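Side-chain contacts in thymidylate synthase (Enterobacteria phage T4, PDB 1TIS), which catalyses the reductive methylation of dUMP to dTMP, with 5,10-methylenetetrahydrofolate as the carbon donor, as a homodimer in the pathway to dTTP: residues 52-57 against 74-79; 110-115 against 145-150. One frame throughout, in Å; residues are numbered along the deposited sequence.

Interaction 1 of 2, residues 52-57 against 74-79; sequences WKACIA and LIQHDS
Ala57 and Gln76 bring two helices together, their CA atoms 5.4 Å apart. The two segments run in opposite directions side by side, helices 53-64 and 69-77 forming an antiparallel hairpin, and the second helix ends where Asp78 takes a positive phi. No hydrogen bond crosses the pair. The contact is packing, with two alanines as the low surface on one side and Ile75 and Gln76 reaching over from the other. Gln76 has CG anti to its carbonyl carbon (chi1 -53°) and is extended beyond it, which carries its aliphatic part past the methyl of Ala57 and lays its amide against Ala54. Gln76 CD lies 3.8 Å from Ala54 CB. Ile75 closes the other end of the interface: its CG2 branch comes within 4.3 Å of Ala57 CB and also approaches the carbonyl of that residue. Around the pair, Cys55 packs on Phe186 and Ser190, and Ile56 on Thr193, all in helix 184-202. Ile56 and Trp52 also touch Phe269 of strand 269-270, so helix 53-64 lies between helix 69-77 and these elements.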
loop_
_atom_site.group_PDB
_atom_site.type_symbol
_atom_site.label_atom_id
_atom_site.label_comp_id
_atom_site.label_asym_id
_atom_site.label_seq_id
_atom_site.Cartn_x
_atom_site.Cartn_y
_atom_site.Cartn_z
ATOM N N TRP A 52 -12.154 -8.048 -21.820
ATOM C CA TRP A 52 -11.510 -6.797 -21.600
ATOM C C TRP A 52 -12.561 -5.717 -21.691
ATOM O O TRP A 52 -12.562 -4.853 -20.835
ATOM C CB TRP A 52 -10.394 -6.770 -22.650
ATOM C CG TRP A 52 -9.618 -5.471 -22.787
ATOM C CD1 TRP A 52 -8.493 -5.096 -22.065
ATOM C CD2 TRP A 52 -10.029 -4.520 -23.661
ATOM N NE1 TRP A 52 -8.201 -3.878 -22.494
ATOM C CE2 TRP A 52 -9.096 -3.503 -23.443
ATOM C CE3 TRP A 52 -11.080 -4.473 -24.560
ATOM C CZ2 TRP A 52 -9.227 -2.349 -24.181
ATOM C CZ3 TRP A 52 -11.195 -3.320 -25.281
ATOM C CH2 TRP A 52 -10.282 -2.287 -25.086
ATOM N N LYS A 53 -13.484 -5.675 -22.650
ATOM C CA LYS A 53 -14.612 -4.708 -22.736
ATOM C C LYS A 53 -15.368 -4.424 -21.409
ATOM O O LYS A 53 -15.806 -3.306 -21.120
ATOM C CB LYS A 53 -15.668 -5.193 -23.747
ATOM C CG LYS A 53 -15.310 -6.178 -24.905
ATOM C CD LYS A 53 -15.162 -7.681 -24.581
ATOM C CE LYS A 53 -16.164 -8.200 -23.520
ATOM N NZ LYS A 53 -17.571 -7.975 -23.839
ATOM N N ALA A 54 -15.550 -5.470 -20.583
ATOM C CA ALA A 54 -16.130 -5.368 -19.250
ATOM C C ALA A 54 -15.100 -4.925 -18.229
ATOM O O ALA A 54 -15.450 -4.504 -17.134
ATOM C CB ALA A 54 -16.647 -6.682 -18.732
ATOM N N CYS A 55 -13.814 -5.060 -18.494
ATOM C CA CYS A 55 -12.798 -4.481 -17.638
ATOM C C CYS A 55 -12.700 -2.956 -17.835
ATOM O O CYS A 55 -12.503 -2.181 -16.882
ATOM C CB CYS A 55 -11.489 -5.166 -17.945
ATOM S SG CYS A 55 -10.197 -4.146 -17.228
ATOM N N ILE A 56 -12.895 -2.523 -19.086
ATOM C CA ILE A 56 -12.858 -1.136 -19.515
ATOM C C ILE A 56 -14.082 -0.432 -18.971
ATOM O O ILE A 56 -14.039 0.745 -18.621
ATOM C CB ILE A 56 -12.809 -1.118 -21.079
ATOM C CG1 ILE A 56 -11.527 -1.752 -21.528
ATOM C CG2 ILE A 56 -12.839 0.269 -21.650
ATOM C CD1 ILE A 56 -10.210 -1.129 -20.951
ATOM N N ALA A 57 -15.201 -1.153 -18.874
ATOM C CA ALA A 57 -16.462 -0.573 -18.412
ATOM C C ALA A 57 -16.611 -0.427 -16.930
ATOM O O ALA A 57 -17.398 0.391 -16.456
ATOM C CB ALA A 57 -17.663 -1.374 -18.805
ATOM N N LEU A 74 -25.378 0.218 -18.409
ATOM C CA LEU A 74 -25.479 1.259 -19.408
ATOM C C LEU A 74 -24.127 1.471 -20.116
ATOM O O LEU A 74 -24.099 1.516 -21.348
ATOM C CB LEU A 74 -26.004 2.493 -18.663
ATOM C CG LEU A 74 -26.274 3.899 -19.209
ATOM C CD1 LEU A 74 -24.942 4.596 -19.263
ATOM C CD2 LEU A 74 -27.019 3.885 -20.539
ATOM N N ILE A 75 -22.984 1.505 -19.428
ATOM C CA ILE A 75 -21.716 1.827 -20.062
ATOM C C ILE A 75 -21.276 0.674 -20.965
ATOM O O ILE A 75 -20.817 0.848 -22.117
ATOM C CB ILE A 75 -20.660 2.139 -18.935
ATOM C CG1 ILE A 75 -21.121 3.343 -18.124
ATOM C CG2 ILE A 75 -19.293 2.506 -19.529
ATOM C CD1 ILE A 75 -20.273 3.764 -16.917
ATOM N N GLN A 76 -21.450 -0.547 -20.463
ATOM C CA GLN A 76 -20.948 -1.673 -21.239
ATOM C C GLN A 76 -21.860 -1.959 -22.402
ATOM O O GLN A 76 -21.451 -2.128 -23.538
ATOM C CB GLN A 76 -20.898 -3.020 -20.518
ATOM C CG GLN A 76 -20.229 -3.241 -19.190
ATOM C CD GLN A 76 -19.833 -4.688 -19.024
ATOM O OE1 GLN A 76 -20.027 -5.503 -19.922
ATOM N NE2 GLN A 76 -19.232 -5.099 -17.922
ATOM N N HIS A 77 -23.123 -2.081 -22.003
ATOM C CA HIS A 77 -24.194 -2.576 -22.838
ATOM C C HIS A 77 -25.144 -1.568 -23.459
ATOM O O HIS A 77 -26.065 -1.969 -24.166
ATOM C CB HIS A 77 -24.954 -3.606 -21.995
ATOM C CG HIS A 77 -24.197 -4.940 -21.878
ATOM N ND1 HIS A 77 -24.003 -5.729 -20.802
ATOM C CD2 HIS A 77 -23.565 -5.539 -22.953
ATOM C CE1 HIS A 77 -23.295 -6.755 -21.165
ATOM N NE2 HIS A 77 -23.047 -6.617 -22.450
ATOM N N ASP A 78 -24.974 -0.259 -23.228
ATOM C CA ASP A 78 -25.825 0.797 -23.766
ATOM C C ASP A 78 -27.262 0.501 -23.341
ATOM O O ASP A 78 -28.235 0.968 -23.938
ATOM C CB ASP A 78 -25.691 0.819 -25.301
ATOM C CG ASP A 78 -26.000 2.134 -26.012
ATOM O OD1 ASP A 78 -26.860 2.887 -25.553
ATOM O OD2 ASP A 78 -25.382 2.401 -27.048
ATOM N N SER A 79 -27.418 -0.254 -22.249
ATOM C CA SER A 79 -28.707 -0.727 -21.815
ATOM C C SER A 79 -28.640 -0.826 -20.297
ATOM O O SER A 79 -27.773 -1.488 -19.739
ATOM C CB SER A 79 -28.965 -2.106 -22.463
ATOM O OG SER A 79 -30.299 -2.614 -22.328
#

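Interaction 2 of 2, residues 110-115 against 145-150; sequences GKQWRD and PAELKY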
loop_
_atom_site.group_PDB
_atom_site.type_symbol
_atom_site.label_atom_id
_atom_site.label_comp_id
_atom_site.label_asym_id
_atom_site.label_seq_id
_atom_site.Cartn_x
_atom_site.Cartn_y
_atom_site.Cartn_z
ATOM N N GLY A 110 -15.956 3.301 -6.645
ATOM C CA GLY A 110 -16.310 4.534 -7.311
ATOM C C GLY A 110 -16.628 5.675 -6.361
ATOM O O GLY A 110 -15.996 6.739 -6.446
ATOM N N LYS A 111 -17.559 5.435 -5.428
ATOM C CA LYS A 111 -17.845 6.432 -4.419
ATOM C C LYS A 111 -16.563 6.762 -3.636
ATOM O O LYS A 111 -16.200 7.938 -3.658
ATOM C CB LYS A 111 -18.975 5.910 -3.528
ATOM C CG LYS A 111 -18.966 6.147 -2.035
ATOM C CD LYS A 111 -19.140 7.520 -1.482
ATOM C CE LYS A 111 -18.305 7.473 -0.205
ATOM N NZ LYS A 111 -18.509 8.633 0.646
ATOM N N GLN A 112 -15.744 5.876 -3.038
ATOM C CA GLN A 112 -14.523 6.319 -2.355
ATOM C C GLN A 112 -13.560 7.001 -3.312
ATOM O O GLN A 112 -12.623 7.638 -2.835
ATOM C CB GLN A 112 -13.730 5.216 -1.743
ATOM C CG GLN A 112 -14.624 4.321 -0.938
ATOM C CD GLN A 112 -15.140 4.964 0.315
ATOM O OE1 GLN A 112 -14.600 5.948 0.807
ATOM N NE2 GLN A 112 -16.192 4.411 0.883
ATOM N N TRP A 113 -13.701 6.960 -4.640
ATOM C CA TRP A 113 -12.756 7.681 -5.487
ATOM C C TRP A 113 -13.234 9.098 -5.586
ATOM O O TRP A 113 -12.502 10.059 -5.368
ATOM C CB TRP A 113 -12.673 7.047 -6.878
ATOM C CG TRP A 113 -11.907 5.721 -6.835
ATOM C CD1 TRP A 113 -11.492 5.124 -5.664
ATOM C CD2 TRP A 113 -11.556 4.977 -7.920
ATOM N NE1 TRP A 113 -10.900 4.031 -6.011
ATOM C CE2 TRP A 113 -10.913 3.916 -7.334
ATOM C CE3 TRP A 113 -11.680 5.063 -9.283
ATOM C CZ2 TRP A 113 -10.380 2.921 -8.100
ATOM C CZ3 TRP A 113 -11.141 4.069 -10.058
ATOM C CH2 TRP A 113 -10.497 3.009 -9.470
ATOM N N ARG A 114 -14.539 9.206 -5.759
ATOM C CA ARG A 114 -15.161 10.470 -6.033
ATOM C C ARG A 114 -15.647 11.159 -4.793
ATOM O O ARG A 114 -15.867 12.351 -4.810
ATOM C CB ARG A 114 -16.272 10.181 -6.999
ATOM C CG ARG A 114 -15.774 9.364 -8.220
ATOM C CD ARG A 114 -14.888 10.127 -9.196
ATOM N NE ARG A 114 -15.664 11.230 -9.678
ATOM C CZ ARG A 114 -15.159 12.438 -9.812
ATOM N NH1 ARG A 114 -13.864 12.657 -9.762
ATOM N NH2 ARG A 114 -15.960 13.450 -10.092
ATOM N N ASP A 115 -15.753 10.487 -3.667
ATOM C CA ASP A 115 -16.361 11.041 -2.493
ATOM C C ASP A 115 -15.793 10.475 -1.194
ATOM O O ASP A 115 -16.576 10.139 -0.308
ATOM C CB ASP A 115 -17.850 10.772 -2.669
ATOM C CG ASP A 115 -18.787 11.343 -1.609
ATOM O OD1 ASP A 115 -18.456 12.375 -1.016
ATOM O OD2 ASP A 115 -19.851 10.761 -1.377
ATOM N N PRO A 145 -12.103 2.741 6.424
ATOM C CA PRO A 145 -12.361 1.874 7.579
ATOM C C PRO A 145 -13.783 2.022 8.106
ATOM O O PRO A 145 -14.556 1.081 8.318
ATOM C CB PRO A 145 -11.305 2.271 8.606
ATOM C CG PRO A 145 -10.180 2.839 7.779
ATOM C CD PRO A 145 -10.918 3.565 6.648
ATOM N N ALA A 146 -14.157 3.284 8.167
ATOM C CA ALA A 146 -15.417 3.665 8.716
ATOM C C ALA A 146 -16.602 3.360 7.805
ATOM O O ALA A 146 -17.737 3.575 8.232
ATOM C CB ALA A 146 -15.274 5.156 9.038
ATOM N N GLU A 147 -16.427 2.904 6.560
ATOM C CA GLU A 147 -17.556 2.601 5.685
ATOM C C GLU A 147 -17.436 1.221 5.108
ATOM O O GLU A 147 -18.197 0.828 4.236
ATOM C CB GLU A 147 -17.683 3.538 4.493
ATOM C CG GLU A 147 -18.223 4.924 4.757
ATOM C CD GLU A 147 -18.207 5.853 3.543
ATOM O OE1 GLU A 147 -18.532 5.406 2.443
ATOM O OE2 GLU A 147 -17.870 7.033 3.698
ATOM N N LEU A 148 -16.497 0.421 5.579
ATOM C CA LEU A 148 -16.365 -0.962 5.127
ATOM C C LEU A 148 -17.716 -1.636 5.343
ATOM O O LEU A 148 -18.265 -2.286 4.447
ATOM C CB LEU A 148 -15.308 -1.740 5.935
ATOM C CG LEU A 148 -13.851 -1.288 5.860
ATOM C CD1 LEU A 148 -12.992 -2.073 6.866
ATOM C CD2 LEU A 148 -13.370 -1.448 4.407
ATOM N N LYS A 149 -18.307 -1.305 6.507
ATOM C CA LYS A 149 -19.579 -1.832 6.930
ATOM C C LYS A 149 -20.671 -1.790 5.937
ATOM O O LYS A 149 -21.453 -2.719 6.007
ATOM C CB LYS A 149 -20.068 -1.141 8.178
ATOM C CG LYS A 149 -19.355 -1.898 9.281
ATOM C CD LYS A 149 -19.668 -3.419 9.248
ATOM C CE LYS A 149 -18.561 -4.320 9.854
ATOM N NZ LYS A 149 -17.369 -4.458 9.017
ATOM N N TYR A 150 -20.720 -0.840 5.011
ATOM C CA TYR A 150 -21.789 -0.874 4.045
ATOM C C TYR A 150 -21.407 -1.381 2.631
ATOM O O TYR A 150 -22.121 -1.149 1.635
ATOM C CB TYR A 150 -22.360 0.518 3.967
ATOM C CG TYR A 150 -22.575 1.231 5.276
ATOM C CD1 TYR A 150 -23.305 0.638 6.263
ATOM C CD2 TYR A 150 -22.027 2.461 5.466
ATOM C CE1 TYR A 150 -23.497 1.256 7.468
ATOM C CE2 TYR A 150 -22.212 3.099 6.667
ATOM C CZ TYR A 150 -22.939 2.487 7.661
ATOM O OH TYR A 150 -23.086 3.086 8.897
#
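Glu147 reaches from its loop to helix 109-114, where Lys111 and Gln112 receive its carboxylate. Its CB points at the helix and already lies 4.0 Å from Gln112 NE2. Beyond it the chain stays extended (chi2 175°), so that CG acts as a spacer and CD comes up in front of both partners, 3.6 Å from Gln112 NE2 and 4.0 Å from Lys111 NZ. The two oxygens then divide the work. OE1 accepts a hydrogen bond from Gln112 NE2 at 3.0 Å, a bent one (136° at the hydrogen) that comes down on the carboxylate from above its plane, and it also touches Lys111 CE. Glu147 OE2 lies 3.5 Å from Lys111 NZ, in a salt bridge. Lys111 approaches from the opposite direction along a chain bent at chi2 and chi3, and its NZ turns back to the end of its own helix, donating to Asp115 O at 2.6 Å and pairing more weakly with Asp115 OD2 at 3.2 Å. The ammonium group thus lies between two carboxylates and also donates to a backbone carbonyl, which probably helps to offset the charges of both acids. The amide of Gln112 is held at both ends: NE2 also donates to Pro107 O, while OE1 accepts from Asn144 ND2. Next to Glu147, Pro145 and Ala146 pack on Phe116 of the second subunit. Lys111, Asp115 and Glu147 form a salt-bridge network, to which Gln112 adds a hydrogen bond, joining this short helix and the residue that follows it to a loop beside the dimer interface.

Interaction 1 comes wholly before interaction 2 along the chain; their centres are 23 Å apart and their nearest atoms about 9 Å. They share no helix directly, yet helix 53-64 connects them: its Phe62 meets Trp113 of helix 109-114 edge-to-face. Interaction 1 joins two helices by packing within one subunit, whereas the polar interaction 2 joins a helix to the loop before strand 157-164, next to the second subunit. Neither contact touches the residues that, by similarity, bind dUMP: Ala54 is about 12 Å from Asn187 and Gln112 about 11 Å from Arg176, measured between side chains.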